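Local coordinates for protein pngf-ii (Elizabethkingia meningoseptica, PDB 4R4X) that is a bacterial peptide:N-glycosidase of the PNGase F type, which removes N-linked glycans from glycoproteins, probably by hydrolysing the bond between asparagine and the innermost sugar, at residues I260-G265 / T386-M391; G249-I254 / I344-F349; S283-A288 / A392-P397. One frame throughout, in Å; residues are numbered along the deposited sequence.

Contact 1: residues I260-G265 / T386-M391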
loop_
_atom_site.group_PDB
_atom_site.type_symbol
_atom_site.label_atom_id
_atom_site.label_comp_id
_atom_site.label_asym_id
_atom_site.label_seq_id
_atom_site.Cartn_x
_atom_site.Cartn_y
_atom_site.Cartn_z
ATOM N N ILE A 260 -21.541 -12.379 18.703
ATOM C CA ILE A 260 -20.228 -12.906 19.046
ATOM C C ILE A 260 -19.223 -12.585 17.911
ATOM O O ILE A 260 -19.594 -12.581 16.757
ATOM C CB ILE A 260 -20.260 -14.439 19.212
ATOM C CG1 ILE A 260 -21.403 -14.888 20.121
ATOM C CG2 ILE A 260 -18.943 -14.956 19.792
ATOM C CD1 ILE A 260 -21.635 -16.391 20.094
ATOM N N SER A 261 -17.970 -12.303 18.264
ATOM C CA SER A 261 -16.910 -12.116 17.283
ATOM C C SER A 261 -15.658 -12.830 17.762
ATOM O O SER A 261 -15.579 -13.315 18.883
ATOM C CB SER A 261 -16.561 -10.629 17.114
ATOM O OG SER A 261 -15.802 -10.177 18.219
ATOM N N TYR A 262 -14.635 -12.832 16.924
ATOM C CA TYR A 262 -13.377 -13.409 17.339
ATOM C C TYR A 262 -12.806 -12.677 18.552
ATOM O O TYR A 262 -12.066 -13.281 19.342
ATOM C CB TYR A 262 -12.408 -13.379 16.169
ATOM C CG TYR A 262 -11.282 -14.376 16.220
ATOM C CD1 TYR A 262 -11.510 -15.732 16.074
ATOM C CD2 TYR A 262 -9.981 -13.949 16.321
ATOM C CE1 TYR A 262 -10.453 -16.642 16.074
ATOM C CE2 TYR A 262 -8.921 -14.833 16.331
ATOM C CZ TYR A 262 -9.157 -16.182 16.188
ATOM O OH TYR A 262 -8.092 -17.055 16.169
ATOM N N TYR A 263 -13.152 -11.394 18.711
ATOM C CA TYR A 263 -12.745 -10.594 19.888
ATOM C C TYR A 263 -13.306 -11.138 21.206
ATOM O O TYR A 263 -12.645 -11.079 22.241
ATOM C CB TYR A 263 -13.143 -9.116 19.712
ATOM C CG TYR A 263 -12.560 -8.140 20.722
ATOM C CD1 TYR A 263 -11.187 -7.978 20.847
ATOM C CD2 TYR A 263 -13.391 -7.332 21.513
ATOM C CE1 TYR A 263 -10.648 -7.073 21.748
ATOM C CE2 TYR A 263 -12.856 -6.393 22.390
ATOM C CZ TYR A 263 -11.490 -6.275 22.503
ATOM O OH TYR A 263 -10.913 -5.383 23.375
ATOM N N THR A 264 -14.500 -11.690 21.163
ATOM C CA THR A 264 -15.056 -12.392 22.328
ATOM C C THR A 264 -14.134 -13.547 22.745
ATOM O O THR A 264 -13.828 -13.709 23.922
ATOM C CB THR A 264 -16.448 -12.963 22.025
ATOM O OG1 THR A 264 -17.164 -12.040 21.195
ATOM C CG2 THR A 264 -17.208 -13.201 23.328
ATOM N N GLY A 265 -13.677 -14.325 21.764
ATOM C CA GLY A 265 -12.696 -15.369 22.007
ATOM C C GLY A 265 -11.393 -14.839 22.582
ATOM O O GLY A 265 -10.860 -15.390 23.547
ATOM N N THR A 386 -7.882 -20.649 9.999
ATOM C CA THR A 386 -6.558 -20.280 10.484
ATOM C C THR A 386 -6.566 -20.017 11.998
ATOM O O THR A 386 -7.266 -19.111 12.474
ATOM C CB THR A 386 -6.029 -19.037 9.752
ATOM O OG1 THR A 386 -6.045 -19.251 8.328
ATOM C CG2 THR A 386 -4.593 -18.705 10.204
ATOM N N ASN A 387 -5.764 -20.761 12.751
ATOM C CA ASN A 387 -5.819 -20.616 14.206
ATOM C C ASN A 387 -4.821 -19.577 14.733
ATOM O O ASN A 387 -3.723 -19.876 15.264
ATOM C CB ASN A 387 -5.766 -21.960 14.927
ATOM C CG ASN A 387 -4.488 -22.723 14.674
ATOM O OD1 ASN A 387 -3.918 -22.671 13.575
ATOM N ND2 ASN A 387 -4.026 -23.435 15.695
ATOM N N VAL A 388 -5.237 -18.329 14.557
ATOM C CA VAL A 388 -4.520 -17.182 15.067
ATOM C C VAL A 388 -4.397 -17.310 16.571
ATOM O O VAL A 388 -3.414 -16.831 17.144
ATOM C CB VAL A 388 -5.213 -15.880 14.638
ATOM C CG1 VAL A 388 -4.973 -14.723 15.602
ATOM C CG2 VAL A 388 -4.767 -15.511 13.217
HETATM N N MSE A 389 -5.375 -17.978 17.195
HETATM C CA MSE A 389 -5.326 -18.251 18.636
HETATM C C MSE A 389 -4.611 -19.559 18.975
HETATM O O MSE A 389 -4.910 -20.199 19.988
HETATM C CB MSE A 389 -6.770 -18.191 19.182
HETATM C CG MSE A 389 -7.177 -16.742 19.388
HETATM SE SE MSE A 389 -9.060 -16.705 20.006
HETATM C CE MSE A 389 -8.693 -17.203 21.866
ATOM N N GLU A 390 -3.654 -19.938 18.134
ATOM C CA GLU A 390 -2.807 -21.122 18.365
ATOM C C GLU A 390 -2.215 -21.173 19.779
ATOM O O GLU A 390 -2.151 -22.243 20.389
ATOM C CB GLU A 390 -1.675 -21.114 17.350
ATOM C CG GLU A 390 -0.674 -22.257 17.453
ATOM C CD GLU A 390 0.528 -22.060 16.519
ATOM O OE1 GLU A 390 1.463 -22.881 16.570
ATOM O OE2 GLU A 390 0.539 -21.083 15.738
HETATM N N MSE A 391 -1.766 -20.048 20.283
HETATM C CA MSE A 391 -1.146 -19.985 21.629
HETATM C C MSE A 391 -2.174 -19.453 22.627
HETATM O O MSE A 391 -1.834 -18.818 23.622
HETATM C CB MSE A 391 0.128 -19.135 21.537
HETATM C CG MSE A 391 1.269 -19.880 20.829
HETATM SE SE MSE A 391 1.285 -19.463 18.877
HETATM C CE MSE A 391 2.851 -20.605 18.448
#
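Met389, present as selenomethionine, lies against the ring of Tyr262 in a Met-aromatic contact that joins the first turn of helix 262-268 to a type I beta turn, Asn387 to Glu390. Its SE sits 4.2 Å from the ring centroid and 25° off the ring normal, so it is over a face, displaced toward the rim. The two side chains run antiparallel past one another, with Met389 CG 3.8 Å from Tyr262 CZ. Beyond selenium the chain bends (chi3 78°), and CE finishes 3.3 Å from the carbonyl O of Gly265, while SE touches Gly265 C. Val388 approaches the ring differently: its CG1 stands at the edge, near the ring plane, 4.0 Å from Tyr262 CE2.

A second shell surrounds the hydroxyl end. Gln394 OE1 accepts from Met389 N and probably bonds to Tyr262 OH as well, in which case one amide oxygen ties the helix residue to the turn. Asn387 ND2 bonds in turn to the backbone O of Gln394, a second link within the same loop. Phe296 meets the Tyr262 ring obliquely and also touches Val388.

On the helix side, Tyr262 CG is anti to the backbone N, beside the carbonyl carbon, and CB points at the turn. Ser261 and Thr264 form a capping box at the start of the helix that carries Tyr262. In one direction Ser261 OG accepts from Tyr263 N, a bond that is weak. The reciprocal one runs from Ser261 N to Thr264 OG1, 3.1 Å long and almost straight at 176°.

Contact 2: residues G249-I254 / I344-F349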
loop_
_atom_site.group_PDB
_atom_site.type_symbol
_atom_site.label_atom_id
_atom_site.label_comp_id
_atom_site.label_asym_id
_atom_site.label_seq_id
_atom_site.Cartn_x
_atom_site.Cartn_y
_atom_site.Cartn_z
ATOM N N GLY A 249 1.955 -16.027 9.608
ATOM C CA GLY A 249 1.496 -14.699 9.951
ATOM C C GLY A 249 0.163 -14.316 9.300
ATOM O O GLY A 249 -0.228 -14.818 8.230
ATOM N N ASP A 250 -0.544 -13.417 9.970
ATOM C CA ASP A 250 -1.770 -12.832 9.434
ATOM C C ASP A 250 -1.853 -11.399 9.906
ATOM O O ASP A 250 -1.543 -11.102 11.059
ATOM C CB ASP A 250 -3.010 -13.545 9.993
ATOM C CG ASP A 250 -3.700 -14.460 8.990
ATOM O OD1 ASP A 250 -3.422 -14.427 7.773
ATOM O OD2 ASP A 250 -4.568 -15.231 9.438
ATOM N N VAL A 251 -2.303 -10.532 9.020
ATOM C CA VAL A 251 -2.879 -9.251 9.382
ATOM C C VAL A 251 -4.373 -9.454 9.194
ATOM O O VAL A 251 -4.825 -9.918 8.129
ATOM C CB VAL A 251 -2.380 -8.119 8.491
ATOM C CG1 VAL A 251 -3.013 -6.801 8.901
ATOM C CG2 VAL A 251 -0.863 -8.036 8.555
ATOM N N PHE A 252 -5.125 -9.161 10.247
ATOM C CA PHE A 252 -6.537 -9.487 10.295
ATOM C C PHE A 252 -7.340 -8.332 10.849
ATOM O O PHE A 252 -6.797 -7.442 11.508
ATOM C CB PHE A 252 -6.788 -10.755 11.130
ATOM C CG PHE A 252 -6.395 -10.644 12.580
ATOM C CD1 PHE A 252 -5.115 -10.953 12.995
ATOM C CD2 PHE A 252 -7.325 -10.244 13.537
ATOM C CE1 PHE A 252 -4.746 -10.845 14.337
ATOM C CE2 PHE A 252 -6.975 -10.159 14.877
ATOM C CZ PHE A 252 -5.669 -10.440 15.280
ATOM N N ILE A 253 -8.618 -8.334 10.517
ATOM C CA ILE A 253 -9.606 -7.473 11.152
ATOM C C ILE A 253 -10.692 -8.355 11.755
ATOM O O ILE A 253 -10.862 -9.528 11.369
ATOM C CB ILE A 253 -10.209 -6.412 10.194
ATOM C CG1 ILE A 253 -10.901 -7.066 9.004
ATOM C CG2 ILE A 253 -9.120 -5.461 9.695
ATOM C CD1 ILE A 253 -11.683 -6.124 8.120
ATOM N N ILE A 254 -11.443 -7.789 12.707
ATOM C CA ILE A 254 -12.447 -8.543 13.421
ATOM C C ILE A 254 -13.838 -7.982 13.098
ATOM O O ILE A 254 -14.208 -6.906 13.601
ATOM C CB ILE A 254 -12.186 -8.520 14.945
ATOM C CG1 ILE A 254 -10.833 -9.159 15.253
ATOM C CG2 ILE A 254 -13.294 -9.273 15.678
ATOM C CD1 ILE A 254 -10.380 -9.045 16.683
ATOM N N ILE A 344 -12.326 0.039 13.492
ATOM C CA ILE A 344 -12.102 -1.406 13.317
ATOM C C ILE A 344 -11.119 -1.917 14.338
ATOM O O ILE A 344 -10.242 -1.162 14.786
ATOM C CB ILE A 344 -11.572 -1.721 11.908
ATOM C CG1 ILE A 344 -10.152 -1.164 11.701
ATOM C CG2 ILE A 344 -12.534 -1.182 10.875
ATOM C CD1 ILE A 344 -9.541 -1.430 10.332
ATOM N N LEU A 345 -11.288 -3.175 14.732
ATOM C CA LEU A 345 -10.263 -3.900 15.452
ATOM C C LEU A 345 -9.352 -4.566 14.412
ATOM O O LEU A 345 -9.806 -5.452 13.667
ATOM C CB LEU A 345 -10.880 -4.978 16.347
ATOM C CG LEU A 345 -11.719 -4.464 17.518
ATOM C CD1 LEU A 345 -12.584 -5.581 18.088
ATOM C CD2 LEU A 345 -10.812 -3.903 18.605
ATOM N N ILE A 346 -8.084 -4.156 14.408
ATOM C CA ILE A 346 -7.075 -4.640 13.457
ATOM C C ILE A 346 -5.862 -5.198 14.208
ATOM O O ILE A 346 -5.396 -4.619 15.202
ATOM C CB ILE A 346 -6.672 -3.561 12.423
ATOM C CG1 ILE A 346 -5.555 -4.065 11.482
ATOM C CG2 ILE A 346 -6.212 -2.277 13.104
ATOM C CD1 ILE A 346 -5.442 -3.262 10.206
ATOM N N GLY A 347 -5.383 -6.355 13.755
ATOM C CA GLY A 347 -4.310 -7.042 14.459
ATOM C C GLY A 347 -3.295 -7.707 13.572
ATOM O O GLY A 347 -3.457 -7.815 12.359
ATOM N N ALA A 348 -2.214 -8.132 14.207
ATOM C CA ALA A 348 -1.201 -8.897 13.520
ATOM C C ALA A 348 -0.870 -10.090 14.398
ATOM O O ALA A 348 -0.877 -9.979 15.622
ATOM C CB ALA A 348 0.018 -8.039 13.277
ATOM N N PHE A 349 -0.643 -11.232 13.757
ATOM C CA PHE A 349 -0.304 -12.488 14.415
ATOM C C PHE A 349 0.944 -13.040 13.761
ATOM O O PHE A 349 1.040 -13.056 12.536
ATOM C CB PHE A 349 -1.456 -13.495 14.256
ATOM C CG PHE A 349 -1.087 -14.940 14.487
ATOM C CD1 PHE A 349 -0.839 -15.431 15.762
ATOM C CD2 PHE A 349 -1.050 -15.836 13.423
ATOM C CE1 PHE A 349 -0.524 -16.769 15.959
ATOM C CE2 PHE A 349 -0.761 -17.181 13.615
ATOM C CZ PHE A 349 -0.499 -17.653 14.881
#
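Phe252 folds its ring over Gly347, its directly opposite partner. CG takes the crowded position between backbone N and carbonyl carbon (chi1 63°), and Gly347 CA then lies 3.9 Å from the ring centroid and 19° off its normal, a CH-pi contact over the face. CE1 reaches further along the neighbouring strand, to 4.2 Å from Phe349 CB. This geometry is the one known as aromatic rescue of glycine. The backbones are antiparallel strands, 171° between directions, within a nine-stranded sheet of the PNGase F-type portion of the chain. Phe252 and Gly347 form a hydrogen-bonded pair, Phe252 N to Gly347 O 3.0 Å, and Gly347 N to Phe252 O 2.9 Å; Asp250 and Phe349 form another.

On the opposite face from Phe252, Ile253 and Ile346 make a non-hydrogen-bonded pair. Ile253 also has CG1 between N and carbonyl carbon, which leaves CG2 anti to the carbonyl carbon and 4.1 Å from Ile346 CB. The same methyl meets Ile344 CD1, and Leu339 of helix 336-339 packs on both Ile253 and Ile344. Next along, Ile254 N donates to Leu345 O, and Ile254 CB comes 4.0 Å from Leu345 CB.

Contact 3: residues S283-A288 / A392-P397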
loop_
_atom_site.group_PDB
_atom_site.type_symbol
_atom_site.label_atom_id
_atom_site.label_comp_id
_atom_site.label_asym_id
_atom_site.label_seq_id
_atom_site.Cartn_x
_atom_site.Cartn_y
_atom_site.Cartn_z
ATOM N N SER A 283 -12.952 -31.296 17.725
ATOM C CA SER A 283 -13.640 -30.027 17.849
ATOM C C SER A 283 -12.789 -28.885 17.369
ATOM O O SER A 283 -11.571 -28.879 17.551
ATOM C CB SER A 283 -14.007 -29.753 19.285
ATOM O OG SER A 283 -15.079 -30.574 19.623
ATOM N N TYR A 284 -13.456 -27.902 16.782
ATOM C CA TYR A 284 -12.784 -26.729 16.238
ATOM C C TYR A 284 -13.580 -25.535 16.721
ATOM O O TYR A 284 -14.768 -25.674 17.066
ATOM C CB TYR A 284 -12.721 -26.836 14.720
ATOM C CG TYR A 284 -12.033 -28.106 14.304
ATOM C CD1 TYR A 284 -10.632 -28.190 14.299
ATOM C CD2 TYR A 284 -12.754 -29.236 13.989
ATOM C CE1 TYR A 284 -9.988 -29.354 13.980
ATOM C CE2 TYR A 284 -12.120 -30.423 13.660
ATOM C CZ TYR A 284 -10.733 -30.477 13.653
ATOM O OH TYR A 284 -10.067 -31.641 13.316
ATOM N N GLN A 285 -12.933 -24.377 16.756
ATOM C CA GLN A 285 -13.498 -23.211 17.412
ATOM C C GLN A 285 -13.494 -21.978 16.508
ATOM O O GLN A 285 -12.448 -21.545 16.040
ATOM C CB GLN A 285 -12.716 -22.892 18.682
ATOM C CG GLN A 285 -12.553 -24.056 19.639
ATOM C CD GLN A 285 -11.404 -24.983 19.282
ATOM O OE1 GLN A 285 -10.328 -24.545 18.833
ATOM N NE2 GLN A 285 -11.620 -26.280 19.491
ATOM N N GLY A 286 -14.674 -21.405 16.294
ATOM C CA GLY A 286 -14.804 -20.095 15.667
ATOM C C GLY A 286 -14.406 -20.034 14.207
ATOM O O GLY A 286 -14.035 -18.969 13.711
ATOM N N VAL A 287 -14.516 -21.163 13.523
ATOM C CA VAL A 287 -14.038 -21.277 12.145
ATOM C C VAL A 287 -15.107 -21.030 11.093
ATOM O O VAL A 287 -14.771 -20.889 9.911
ATOM C CB VAL A 287 -13.363 -22.635 11.864
ATOM C CG1 VAL A 287 -12.202 -22.815 12.804
ATOM C CG2 VAL A 287 -14.346 -23.802 11.955
ATOM N N ALA A 288 -16.370 -20.976 11.518
ATOM C CA ALA A 288 -17.489 -20.824 10.597
ATOM C C ALA A 288 -18.507 -19.793 11.072
ATOM O O ALA A 288 -18.761 -19.656 12.268
ATOM C CB ALA A 288 -18.189 -22.167 10.394
ATOM N N ALA A 392 -3.450 -19.664 22.331
ATOM C CA ALA A 392 -4.528 -19.315 23.243
ATOM C C ALA A 392 -5.652 -20.333 23.197
ATOM O O ALA A 392 -6.806 -19.968 23.411
ATOM C CB ALA A 392 -5.060 -17.930 22.918
ATOM N N GLY A 393 -5.315 -21.588 22.879
ATOM C CA GLY A 393 -6.242 -22.710 22.955
ATOM C C GLY A 393 -7.047 -23.068 21.702
ATOM O O GLY A 393 -7.896 -23.950 21.754
ATOM N N GLN A 394 -6.798 -22.407 20.574
ATOM C CA GLN A 394 -7.557 -22.732 19.346
ATOM C C GLN A 394 -6.855 -23.855 18.586
ATOM O O GLN A 394 -5.672 -23.736 18.259
ATOM C CB GLN A 394 -7.707 -21.504 18.445
ATOM C CG GLN A 394 -8.647 -21.723 17.264
ATOM C CD GLN A 394 -8.790 -20.509 16.348
ATOM O OE1 GLN A 394 -8.039 -19.528 16.429
ATOM N NE2 GLN A 394 -9.784 -20.565 15.483
ATOM N N ASP A 395 -7.588 -24.936 18.298
ATOM C CA ASP A 395 -7.015 -26.106 17.637
ATOM C C ASP A 395 -6.577 -25.824 16.208
ATOM O O ASP A 395 -7.123 -24.947 15.547
ATOM C CB ASP A 395 -8.026 -27.260 17.659
ATOM C CG ASP A 395 -8.079 -27.923 19.007
ATOM O OD1 ASP A 395 -7.009 -28.419 19.430
ATOM O OD2 ASP A 395 -9.144 -27.914 19.646
ATOM N N TYR A 396 -5.573 -26.564 15.756
ATOM C CA TYR A 396 -5.140 -26.500 14.363
ATOM C C TYR A 396 -6.218 -27.044 13.460
ATOM O O TYR A 396 -6.976 -27.900 13.882
ATOM C CB TYR A 396 -3.876 -27.308 14.148
ATOM C CG TYR A 396 -2.684 -26.704 14.797
ATOM C CD1 TYR A 396 -2.361 -27.020 16.114
ATOM C CD2 TYR A 396 -1.874 -25.812 14.112
ATOM C CE1 TYR A 396 -1.260 -26.477 16.722
ATOM C CE2 TYR A 396 -0.759 -25.270 14.711
ATOM C CZ TYR A 396 -0.467 -25.607 16.016
ATOM O OH TYR A 396 0.621 -25.064 16.628
ATOM N N PRO A 397 -6.256 -26.574 12.201
ATOM C CA PRO A 397 -7.311 -26.978 11.287
ATOM C C PRO A 397 -7.079 -28.336 10.631
ATOM O O PRO A 397 -6.759 -28.435 9.451
ATOM C CB PRO A 397 -7.342 -25.820 10.270
ATOM C CG PRO A 397 -5.944 -25.303 10.262
ATOM C CD PRO A 397 -5.520 -25.400 11.697
HETATM O O HOH W 1 -10.257 -24.428 15.610
#
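Gln285 grips Asp395 with both ends of its side-chain amide, joining the short antiparallel strand pair 275-276 and 284-285 to the irregular loop 392-397. OE1 accepts from Asp395 N at 2.8 Å with a 166° angle, the donor lying in the carbonyl plane. NE2 donates to the anti lone pair of Asp395 OD2 at 3.0 Å, although the amide and carboxylate planes are 56° apart. A bend at chi2 (83°) directs CD toward the loop. With oxygen and nitrogen both engaged, the amide is held against rotation.

Buried residues form the well-packed side. Gln394, extended beyond CG, brings NE2 to within 2.9 Å of Gln285 O in a weak hydrogen bond, while its OE1 probably bonds to Tyr262 OH. Tyr284 offers its ring edge to the backbone of Tyr396, CE1 lying 3.3 Å from Tyr396 O in the ring plane; Tyr284 OH bonds to Thr398.

The other side is looser: Gly393 and Asp395 are exposed, and Asp395 OD2 nears Ser283 O, another acceptor. Between the two backbones a water accepts from Gln285 N at 2.9 Å and lies 3.2 Å from both Gln285 OE1 and Asp395 O, though it cannot serve every acceptor nearby.

In the fold
The second segments of contacts 1 and 3, 386-391 and 392-397, are consecutive pieces of one loop, and the centres lie 8 Å apart; Gln394, in contact 3, supplies the polar tie that reaches back into contact 1. Contact 2, centred 11 Å from contact 1, is a pair of strands in the sheet that the loop packs on: Val388 O approaches Phe349 CE1 at 3.1 Å, and Tyr263 CG packs on Leu345 CD1 at 3.7 Å. Contacts 2 and 3 do not touch, with nearest atoms about 8 Å apart, so contact 1 bridges them. The segments of all three alternate along the chain. None includes a zinc ligand; those are Glu52, Asp159, His542 and His545.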